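Local atomic coordinates of PGRP-Hd - Peptidoglycan recognition protein homologue (Alvinella pompejana, PDB entry 3EP1), a protein that probably recognises bacterial peptidoglycan in innate immunity, through a domain related to N-acetylmuramoyl-L-alanine amidases. Residues Pro124-Ala127 with Leu128-Leu132; Ser158-Ala161 with Phe162-Leu166. All blocks are in the same frame, centred on the assembly; numbering follows the deposited sequence.

In the fold
Contact 1 opens helix 126-141 and contact 2 opens helix 160-167, so the two compare the first turns of two different helices; their centres lie 13 Å apart. Contact 2 is the more buried, whereas contact 1 has a buried side made by Pro124, Leu128 and Gln129 and a solvent-facing one at Gln126 and Asp130. The chemistry differs accordingly: contact 1 has a serine cap and two hydrogen bonds donated by glutamine side-chain amides, while contact 2 relies on backbone bonds after a glycine at the N-cap position. The buried sides meet directly, CG of Pro124 lying 3.7 Å from CE2 of Phe162 and NE2 of Gln129 packing 3.2 Å from SD of Met165.

Contact 1: residues Pro124-Ala127 with Leu128-Leu132; sequences PSQA and LQDAL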
loop_
_atom_site.group_PDB
_atom_site.type_symbol
_atom_site.label_atom_id
_atom_site.label_comp_id
_atom_site.label_asym_id
_atom_site.label_seq_id
_atom_site.Cartn_x
_atom_site.Cartn_y
_atom_site.Cartn_z
ATOM N N PRO A 124 0.706 -3.909 22.250
ATOM C CA PRO A 124 1.116 -4.756 21.129
ATOM C C PRO A 124 2.567 -4.507 20.725
ATOM O O PRO A 124 3.079 -3.392 20.877
ATOM C CB PRO A 124 0.141 -4.354 20.028
ATOM C CG PRO A 124 -0.085 -2.924 20.309
ATOM C CD PRO A 124 -0.294 -2.924 21.803
ATOM N N SER A 125 3.216 -5.543 20.200
ATOM C CA SER A 125 4.607 -5.436 19.763
ATOM C C SER A 125 4.747 -4.292 18.776
ATOM O O SER A 125 3.769 -3.870 18.155
ATOM C CB SER A 125 5.066 -6.737 19.098
ATOM O OG SER A 125 4.356 -6.995 17.898
ATOM N N GLN A 126 5.965 -3.795 18.624
ATOM C CA GLN A 126 6.212 -2.704 17.702
ATOM C C GLN A 126 5.989 -3.197 16.286
ATOM O O GLN A 126 5.566 -2.440 15.412
ATOM C CB GLN A 126 7.645 -2.196 17.846
ATOM C CG GLN A 126 7.959 -1.006 16.966
ATOM C CD GLN A 126 7.169 0.231 17.356
ATOM O OE1 GLN A 126 7.259 0.706 18.492
ATOM N NE2 GLN A 126 6.393 0.762 16.413
ATOM N N ALA A 127 6.279 -4.478 16.068
ATOM C CA ALA A 127 6.124 -5.087 14.754
ATOM C C ALA A 127 4.675 -5.051 14.298
ATOM O O ALA A 127 4.398 -4.833 13.124
ATOM C CB ALA A 127 6.627 -6.520 14.785
ATOM N N LEU A 128 3.761 -5.273 15.239
ATOM C CA LEU A 128 2.333 -5.276 14.954
ATOM C C LEU A 128 1.858 -3.859 14.630
ATOM O O LEU A 128 1.079 -3.656 13.702
ATOM C CB LEU A 128 1.565 -5.847 16.155
ATOM C CG LEU A 128 0.073 -6.149 15.980
ATOM C CD1 LEU A 128 -0.368 -7.133 17.052
ATOM C CD2 LEU A 128 -0.740 -4.870 16.053
ATOM N N GLN A 129 2.331 -2.884 15.396
ATOM C CA GLN A 129 1.964 -1.489 15.162
ATOM C C GLN A 129 2.371 -1.002 13.780
ATOM O O GLN A 129 1.585 -0.350 13.098
ATOM C CB GLN A 129 2.610 -0.585 16.201
ATOM C CG GLN A 129 1.936 -0.617 17.550
ATOM C CD GLN A 129 2.651 0.255 18.555
ATOM O OE1 GLN A 129 2.929 1.425 18.292
ATOM N NE2 GLN A 129 2.954 -0.310 19.715
ATOM N N ASP A 130 3.601 -1.308 13.372
ATOM C CA ASP A 130 4.092 -0.882 12.065
ATOM C C ASP A 130 3.278 -1.498 10.937
ATOM O O ASP A 130 3.013 -0.836 9.939
ATOM C CB ASP A 130 5.569 -1.246 11.898
ATOM C CG ASP A 130 6.457 -0.544 12.912
ATOM O OD1 ASP A 130 7.368 -1.195 13.457
ATOM O OD2 ASP A 130 6.247 0.662 13.167
ATOM N N ALA A 131 2.890 -2.762 11.094
ATOM C CA ALA A 131 2.090 -3.440 10.076
ATOM C C ALA A 131 0.746 -2.733 10.016
ATOM O O ALA A 131 0.216 -2.466 8.938
ATOM C CB ALA A 131 1.897 -4.914 10.433
ATOM N N LEU A 132 0.205 -2.430 11.190
ATOM C CA LEU A 132 -1.062 -1.731 11.283
ATOM C C LEU A 132 -0.920 -0.415 10.543
ATOM O O LEU A 132 -1.749 -0.067 9.713
ATOM C CB LEU A 132 -1.422 -1.471 12.743
ATOM C CG LEU A 132 -2.650 -0.594 13.008
ATOM C CD1 LEU A 132 -3.790 -0.987 12.085
ATOM C CD2 LEU A 132 -3.064 -0.735 14.463
HETATM O O HOH W 1 5.044 2.781 16.706
HETATM O O HOH W 2 5.466 2.802 19.591
#
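Ser125 and Leu128 meet in a serine N-cap, the motif that starts helix 126-141. OG of Ser125 accepts from N of Leu128 at 3.2 Å, with an N-H...O angle of 147°. The serine torsion sets this up: at chi1 65° OG sits between the backbone N and the carbonyl carbon, turned back to the first turn. The same OG also bonds to the carbonyl of Gln86, which ties the cap to a neighbouring loop.

Before the cap, Gln129 reaches back along an extended chain, and its NE2 donates to O of Pro124 at 3.3 Å. The carbonyl oxygen lies in the plane of the glutamine amide, but the donor stands above the carbonyl plane. CB of Pro124 packs 4.1 Å from CD1 of Leu128, on the side covered by Phe119 and Phe162.

On the outer side, Gln126 bends at chi2 and turns its amide to Asp130, the amide and carboxylate planes 32° apart. A water lies between NE2 of Gln126 and OE1 of Gln129, but its short distance to NE2 makes that bridge doubtful. NE2 of Gln126 donates to OD2 of Asp130 at 3.3 Å, meeting that oxygen from above the carboxylate plane.

Contact 2: residues Ser158-Ala161 with Phe162-Leu166; sequences SGQA and FYDML
Tyr163 N donates to O of Gly159 at 3.0 Å, nearly straight at 170°, and Asp164 N likewise to O of Gln160 at 2.8 Å, so the backbone enters regular i to i+4 bonding at once. Met165 N follows with a weak bond to O of Ala161, 3.4 Å long.

Among the side chains, CB of Phe162 lies 3.4 Å from O of Ser158, and OG of Ser158 approaches the same CB at 3.8 Å. That hydroxyl hydrogen-bonds to OG1 of Thr153 and weakly to O of Thr154. The phenylalanine ring leads away from the turn to Leu132 and Leu31. One turn further on, Met165 extends its chain as far as SD and packs against Leu172.

Asp164 has CG anti to its carbonyl carbon (chi1 -75°), which folds the carboxylate back over the first turn and brings CG to 3.2 Å from O of Gln160. With an alanine here the carboxylate would be gone, and the Gln160 carbonyl would probably lose its cover on that side of the turn.

Gly159 both follows helix 155-158 and stands at the N-cap position of helix 160-167. Its positive phi of 99° would press a CB against the preceding carbonyl oxygen, so a glycine fits the backbone there, at a junction of two consecutive helices, the second packed against helix 126-141 and strand 26-33 of the amidase-like fold.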
loop_
_atom_site.group_PDB
_atom_site.type_symbol
_atom_site.label_atom_id
_atom_site.label_comp_id
_atom_site.label_asym_id
_atom_site.label_seq_id
_atom_site.Cartn_x
_atom_site.Cartn_y
_atom_site.Cartn_z
ATOM N N SER A 158 -10.528 -3.964 21.774
ATOM C CA SER A 158 -9.141 -4.336 21.522
ATOM C C SER A 158 -8.226 -4.459 22.740
ATOM O O SER A 158 -7.026 -4.689 22.599
ATOM C CB SER A 158 -8.529 -3.330 20.553
ATOM O OG SER A 158 -8.543 -2.034 21.114
ATOM N N GLY A 159 -8.779 -4.295 23.931
ATOM C CA GLY A 159 -7.961 -4.401 25.123
ATOM C C GLY A 159 -7.531 -3.050 25.657
ATOM O O GLY A 159 -7.220 -2.131 24.900
ATOM N N GLN A 160 -7.518 -2.946 26.980
ATOM C CA GLN A 160 -7.135 -1.730 27.685
ATOM C C GLN A 160 -5.790 -1.204 27.222
ATOM O O GLN A 160 -5.658 -0.032 26.878
ATOM C CB GLN A 160 -7.059 -2.011 29.178
ATOM C CG GLN A 160 -8.178 -1.401 29.997
ATOM C CD GLN A 160 -8.134 0.100 29.980
ATOM O OE1 GLN A 160 -7.057 0.694 29.951
ATOM N NE2 GLN A 160 -9.303 0.728 30.012
ATOM N N ALA A 161 -4.793 -2.084 27.219
ATOM C CA ALA A 161 -3.452 -1.700 26.812
ATOM C C ALA A 161 -3.421 -1.089 25.416
ATOM O O ALA A 161 -2.717 -0.116 25.185
ATOM C CB ALA A 161 -2.510 -2.904 26.888
ATOM N N PHE A 162 -4.181 -1.644 24.484
ATOM C CA PHE A 162 -4.182 -1.101 23.133
ATOM C C PHE A 162 -4.856 0.258 23.083
ATOM O O PHE A 162 -4.367 1.179 22.442
ATOM C CB PHE A 162 -4.896 -2.041 22.163
ATOM C CG PHE A 162 -4.315 -2.026 20.782
ATOM C CD1 PHE A 162 -4.030 -0.819 20.145
ATOM C CD2 PHE A 162 -4.023 -3.218 20.125
ATOM C CE1 PHE A 162 -3.458 -0.803 18.880
ATOM C CE2 PHE A 162 -3.452 -3.214 18.854
ATOM C CZ PHE A 162 -3.168 -2.007 18.231
ATOM N N TYR A 163 -5.998 0.361 23.746
ATOM C CA TYR A 163 -6.766 1.598 23.800
ATOM C C TYR A 163 -5.957 2.731 24.433
ATOM O O TYR A 163 -5.948 3.853 23.933
ATOM C CB TYR A 163 -8.045 1.372 24.610
ATOM C CG TYR A 163 -8.895 2.600 24.783
ATOM C CD1 TYR A 163 -9.777 3.010 23.785
ATOM C CD2 TYR A 163 -8.817 3.360 25.946
ATOM C CE1 TYR A 163 -10.564 4.145 23.944
ATOM C CE2 TYR A 163 -9.595 4.497 26.116
ATOM C CZ TYR A 163 -10.468 4.884 25.114
ATOM O OH TYR A 163 -11.255 6.004 25.289
ATOM N N ASP A 164 -5.285 2.433 25.540
ATOM C CA ASP A 164 -4.483 3.429 26.246
ATOM C C ASP A 164 -3.437 4.056 25.346
ATOM O O ASP A 164 -3.233 5.267 25.369
ATOM C CB ASP A 164 -3.771 2.792 27.443
ATOM C CG ASP A 164 -4.703 2.516 28.602
ATOM O OD1 ASP A 164 -4.287 1.781 29.524
ATOM O OD2 ASP A 164 -5.837 3.035 28.598
ATOM N N MET A 165 -2.778 3.214 24.558
ATOM C CA MET A 165 -1.721 3.641 23.649
ATOM C C MET A 165 -2.152 4.554 22.503
ATOM O O MET A 165 -1.451 5.517 22.173
ATOM C CB MET A 165 -1.028 2.414 23.070
ATOM C CG MET A 165 0.051 2.763 22.084
ATOM S SD MET A 165 0.710 1.299 21.332
ATOM C CE MET A 165 -0.370 1.186 19.886
ATOM N N LEU A 166 -3.281 4.244 21.873
ATOM C CA LEU A 166 -3.765 5.072 20.769
ATOM C C LEU A 166 -4.312 6.374 21.334
ATOM O O LEU A 166 -4.186 7.436 20.726
ATOM C CB LEU A 166 -4.876 4.357 20.005
ATOM C CG LEU A 166 -4.491 3.005 19.425
ATOM C CD1 LEU A 166 -5.721 2.347 18.849
ATOM C CD2 LEU A 166 -3.413 3.194 18.366
#